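Local coordinates for cytochrome P450 (Novosphingobium aromaticivorans, PDB 3OFT), which belongs to the cytochrome P450 superfamily of haem proteins and holds an iron protoporphyrin IX within a largely helical fold, at residues 72-77 with 303-308; 12-17 with 48-53. All coordinates share one frame; numbering follows the deposited sequence.

Contact 1: 72-77 with 303-308; sequences LAVTPG and LVYLPS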
# COMPACT_ATOMS: atom_id res chain seq x y z
N LEU A 72 -8.13 -12.69 -2.35
CA LEU A 72 -7.07 -11.91 -1.64
C LEU A 72 -5.66 -12.11 -2.21
O LEU A 72 -4.94 -11.14 -2.42
CB LEU A 72 -7.04 -12.13 -0.11
CG LEU A 72 -6.05 -11.31 0.75
CD1 LEU A 72 -6.44 -9.83 0.67
CD2 LEU A 72 -6.06 -11.74 2.22
N ALA A 73 -5.28 -13.36 -2.43
CA ALA A 73 -3.92 -13.65 -2.81
C ALA A 73 -3.84 -14.93 -3.59
O ALA A 73 -4.76 -15.80 -3.50
CB ALA A 73 -2.99 -13.72 -1.60
N VAL A 74 -2.74 -15.08 -4.32
CA VAL A 74 -2.46 -16.36 -4.96
C VAL A 74 -2.03 -17.50 -3.99
O VAL A 74 -2.11 -18.67 -4.36
CB VAL A 74 -1.45 -16.23 -6.16
CG1 VAL A 74 -1.99 -15.22 -7.20
CG2 VAL A 74 -0.09 -15.84 -5.66
N THR A 75 -1.60 -17.16 -2.77
CA THR A 75 -1.30 -18.18 -1.75
C THR A 75 -2.60 -18.77 -1.23
O THR A 75 -3.42 -18.02 -0.70
CB THR A 75 -0.59 -17.54 -0.57
OG1 THR A 75 0.42 -16.68 -1.06
CG2 THR A 75 0.03 -18.59 0.31
N PRO A 76 -2.79 -20.11 -1.33
CA PRO A 76 -4.06 -20.68 -0.89
C PRO A 76 -4.27 -20.49 0.60
O PRO A 76 -3.32 -20.57 1.38
CB PRO A 76 -3.93 -22.18 -1.22
CG PRO A 76 -2.86 -22.26 -2.25
CD PRO A 76 -1.91 -21.15 -1.93
N GLY A 77 -5.53 -20.26 0.98
CA GLY A 77 -5.92 -20.13 2.36
C GLY A 77 -5.81 -18.76 3.01
O GLY A 77 -6.37 -18.55 4.09
N LEU A 303 -7.14 -17.42 -11.43
CA LEU A 303 -6.63 -16.23 -10.70
C LEU A 303 -5.87 -15.29 -11.64
O LEU A 303 -5.23 -15.74 -12.60
CB LEU A 303 -5.70 -16.65 -9.56
CG LEU A 303 -6.23 -16.96 -8.14
CD1 LEU A 303 -7.71 -17.32 -8.06
CD2 LEU A 303 -5.31 -17.95 -7.39
N VAL A 304 -5.97 -13.99 -11.35
CA VAL A 304 -5.34 -12.93 -12.13
C VAL A 304 -4.57 -12.00 -11.19
O VAL A 304 -5.12 -11.57 -10.16
CB VAL A 304 -6.40 -12.07 -12.87
CG1 VAL A 304 -5.69 -11.08 -13.80
CG2 VAL A 304 -7.41 -12.96 -13.62
N TYR A 305 -3.31 -11.72 -11.50
CA TYR A 305 -2.48 -10.85 -10.65
C TYR A 305 -2.26 -9.54 -11.40
O TYR A 305 -1.92 -9.54 -12.60
CB TYR A 305 -1.13 -11.52 -10.38
CG TYR A 305 -0.36 -10.96 -9.21
CD1 TYR A 305 0.79 -10.22 -9.41
CD2 TYR A 305 -0.82 -11.15 -7.90
CE1 TYR A 305 1.52 -9.72 -8.33
CE2 TYR A 305 -0.11 -10.64 -6.81
CZ TYR A 305 1.05 -9.93 -7.05
OH TYR A 305 1.78 -9.44 -5.99
N LEU A 306 -2.45 -8.42 -10.69
CA LEU A 306 -2.47 -7.09 -11.28
C LEU A 306 -1.45 -6.18 -10.60
O LEU A 306 -1.71 -5.70 -9.50
CB LEU A 306 -3.87 -6.47 -11.12
CG LEU A 306 -5.05 -7.29 -11.62
CD1 LEU A 306 -6.33 -6.54 -11.33
CD2 LEU A 306 -4.93 -7.59 -13.13
N PRO A 307 -0.32 -5.90 -11.27
CA PRO A 307 0.68 -5.02 -10.72
C PRO A 307 0.46 -3.57 -11.12
O PRO A 307 0.52 -3.24 -12.29
CB PRO A 307 1.98 -5.56 -11.29
CG PRO A 307 1.58 -6.12 -12.63
CD PRO A 307 0.16 -6.59 -12.48
N SER A 308 0.24 -2.70 -10.15
CA SER A 308 0.03 -1.28 -10.47
C SER A 308 1.22 -0.64 -11.21
O SER A 308 0.99 0.24 -12.05
CB SER A 308 -0.32 -0.45 -9.23
OG SER A 308 0.75 -0.50 -8.30

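Contact 2: 12-17 with 48-53; sequences VDFDIF and HWIAAR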
# COMPACT_ATOMS: atom_id res chain seq x y z
N VAL A 12 4.92 -18.02 -18.94
CA VAL A 12 6.15 -17.55 -18.29
C VAL A 12 6.32 -18.31 -16.98
O VAL A 12 5.40 -18.93 -16.50
CB VAL A 12 6.16 -16.03 -17.99
CG1 VAL A 12 6.03 -15.21 -19.26
CG2 VAL A 12 5.05 -15.65 -16.98
N ASP A 13 7.49 -18.23 -16.36
CA ASP A 13 7.62 -18.81 -15.04
C ASP A 13 7.83 -17.75 -13.94
O ASP A 13 8.14 -18.07 -12.78
CB ASP A 13 8.74 -19.84 -15.05
CG ASP A 13 10.10 -19.22 -15.27
OD1 ASP A 13 11.12 -19.91 -15.08
OD2 ASP A 13 10.14 -18.02 -15.65
N PHE A 14 7.65 -16.49 -14.31
CA PHE A 14 7.68 -15.34 -13.38
C PHE A 14 7.08 -15.60 -11.99
O PHE A 14 5.89 -15.88 -11.88
CB PHE A 14 6.96 -14.15 -14.03
CG PHE A 14 7.32 -12.81 -13.45
CD1 PHE A 14 8.37 -12.05 -14.00
CD2 PHE A 14 6.58 -12.27 -12.40
CE1 PHE A 14 8.68 -10.80 -13.50
CE2 PHE A 14 6.92 -11.01 -11.86
CZ PHE A 14 7.96 -10.27 -12.45
N ASP A 15 7.92 -15.51 -10.94
CA ASP A 15 7.49 -15.66 -9.55
C ASP A 15 7.22 -14.28 -8.94
O ASP A 15 8.16 -13.53 -8.68
CB ASP A 15 8.60 -16.35 -8.74
CG ASP A 15 8.27 -16.47 -7.25
OD1 ASP A 15 9.16 -17.00 -6.56
OD2 ASP A 15 7.18 -16.06 -6.75
N ILE A 16 5.95 -13.96 -8.71
CA ILE A 16 5.58 -12.63 -8.17
C ILE A 16 6.17 -12.28 -6.79
O ILE A 16 6.32 -11.09 -6.45
CB ILE A 16 4.05 -12.44 -8.21
CG1 ILE A 16 3.38 -13.46 -7.28
CG2 ILE A 16 3.61 -12.49 -9.69
CD1 ILE A 16 1.89 -13.73 -7.53
N PHE A 17 6.54 -13.31 -6.03
CA PHE A 17 7.18 -13.11 -4.74
C PHE A 17 8.68 -12.81 -4.83
O PHE A 17 9.24 -12.25 -3.90
CB PHE A 17 6.89 -14.29 -3.78
CG PHE A 17 5.42 -14.46 -3.48
CD1 PHE A 17 4.76 -13.57 -2.64
CD2 PHE A 17 4.69 -15.50 -4.06
CE1 PHE A 17 3.40 -13.71 -2.36
CE2 PHE A 17 3.32 -15.65 -3.79
CZ PHE A 17 2.67 -14.76 -2.94
N HIS A 48 -1.28 -19.00 -12.63
CA HIS A 48 -2.15 -17.80 -12.59
C HIS A 48 -1.79 -16.81 -13.71
O HIS A 48 -0.63 -16.77 -14.16
CB HIS A 48 -2.08 -17.13 -11.20
CG HIS A 48 -0.78 -16.43 -10.93
ND1 HIS A 48 0.25 -17.01 -10.21
CD2 HIS A 48 -0.37 -15.19 -11.25
CE1 HIS A 48 1.26 -16.14 -10.12
NE2 HIS A 48 0.92 -15.05 -10.78
N TRP A 49 -2.75 -15.98 -14.11
CA TRP A 49 -2.46 -14.93 -15.05
C TRP A 49 -1.74 -13.76 -14.40
O TRP A 49 -1.89 -13.51 -13.19
CB TRP A 49 -3.74 -14.39 -15.70
CG TRP A 49 -4.57 -15.40 -16.50
CD1 TRP A 49 -5.69 -16.08 -16.06
CD2 TRP A 49 -4.37 -15.79 -17.86
NE1 TRP A 49 -6.17 -16.88 -17.09
CE2 TRP A 49 -5.37 -16.73 -18.19
CE3 TRP A 49 -3.42 -15.46 -18.84
CZ2 TRP A 49 -5.49 -17.29 -19.47
CZ3 TRP A 49 -3.51 -16.04 -20.11
CH2 TRP A 49 -4.54 -16.96 -20.41
N ILE A 50 -0.97 -13.05 -15.21
CA ILE A 50 -0.39 -11.78 -14.78
C ILE A 50 -0.70 -10.73 -15.86
O ILE A 50 -0.39 -10.94 -17.07
CB ILE A 50 1.16 -11.82 -14.58
CG1 ILE A 50 1.58 -12.83 -13.51
CG2 ILE A 50 1.66 -10.40 -14.25
CD1 ILE A 50 3.13 -13.18 -13.48
N ALA A 51 -1.30 -9.61 -15.47
CA ALA A 51 -1.55 -8.54 -16.43
C ALA A 51 -0.22 -7.80 -16.63
O ALA A 51 0.39 -7.41 -15.65
CB ALA A 51 -2.63 -7.62 -15.94
N ALA A 52 0.22 -7.64 -17.88
CA ALA A 52 1.60 -7.26 -18.17
C ALA A 52 1.70 -6.09 -19.14
O ALA A 52 2.74 -5.88 -19.76
CB ALA A 52 2.39 -8.48 -18.68
N ARG A 53 0.62 -5.34 -19.27
CA ARG A 53 0.64 -4.10 -20.06
C ARG A 53 -0.37 -3.18 -19.45
O ARG A 53 -1.42 -3.62 -18.93
CB ARG A 53 0.24 -4.38 -21.52
CG ARG A 53 0.47 -3.19 -22.49
CD ARG A 53 -0.67 -3.19 -23.53
NE ARG A 53 -0.60 -4.43 -24.24
CZ ARG A 53 -1.60 -5.13 -24.74
NH1 ARG A 53 -2.87 -4.75 -24.65
NH2 ARG A 53 -1.30 -6.24 -25.34

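Contact 1: 72-77 with 303-308
Val74 overlaps Leu303 and Tyr305 with a single methyl, CG1, and so illustrates how a loop can be seated on a sheet without any polar bond. The CG1 of Val74 lies 4.3 Å from CD2 of Leu303 and the same 4.3 Å from the ring atom CD2 of Tyr305, reaching the ring obliquely. A chi1 of -57° sets this methyl anti to the carbonyl carbon of Val74 and presents it to both partners. Leu303 answers with one branch: its CD2 comes within 4.1 Å of the CA of Val74, so backbone as well as side chain is covered. Strand 303-307 supplies the two residues from alternate positions, and Val74 also touches His48 and Ser284 on the neighbouring strands.

Tyr305 has a second role at its other end, where OH is hydrogen-bonded to OD1 of Asn383, a residue of the (2R,5R)-hexane-2,5-diol pocket; its side chain lies about 5 Å from that ligand. Leu72, in the same loop as Val74, touches the ligand directly. No hydrogen bond crosses between the segments, so the contact rests on van der Waals packing and the burial of apolar surface, while the bond to Asn383 helps hold the tyrosine ring.

Contact 2: 12-17 with 48-53
Ile16 packs on Ile50 and His48, two residues of strand 48-51, in the mixed beta-sheet of this P450 fold; the loop that delivers it is shaped by an Asx turn at Asp15. The side chain can be followed outward from CB, which points to the strand and divides there. One branch ends at once in CG2, 3.9 Å from the CD1 methyl of Ile50, the two isoleucines sliding past each other in opposite directions. The other begins at CG1, placed between the backbone N and the carbonyl carbon by a chi1 of 64°; this carbon rests 4.0 Å above the ring plane of Phe17, offset to the rim. Beyond it the terminal CD1 meets the imidazole of His48, which comes from the opposite direction and is met obliquely.

Phe14 completes the group. Its ring atom CD2 is 3.7 Å from CD1 of Ile50, and its CB is 4.0 Å from the same methyl, so the tip of Ile50 is gripped by two loop residues at once. Trp30 of helix 26-31 touches Phe14, Ile16 and Ile50 and ties that helix to the cluster. In the Asx turn the backbone N of Phe17 donates to OD2 of Asp15 over 2.9 Å, at an N-H...O angle of 147°, meeting the carboxylate from above, 53° out of its plane, while ND2 of Asn45 also bonds to OD2.

The centres of the two contacts lie about 10 Å apart on one mixed sheet, in which strand 48-51 runs parallel to its neighbour 303-307. Along the chain they come in series: both segments of contact 2 precede residues 72-77, whereas strand 303-307 arrives only after a long, mainly helical excursion. Probable backbone hydrogen bonds join the two strands, Tyr305 N to Trp49 O at 2.8 Å and Leu303 O to Trp49 N at 2.9 Å. Two loops far from strand 303-307 in sequence thus pack against adjacent strands of the sheet and touch each other, with Val74 CG2 at 3.4 Å from Ile16 CD1, contact 1 lying beside the hexane-2,5-diol pocket and contact 2 farther from the haem.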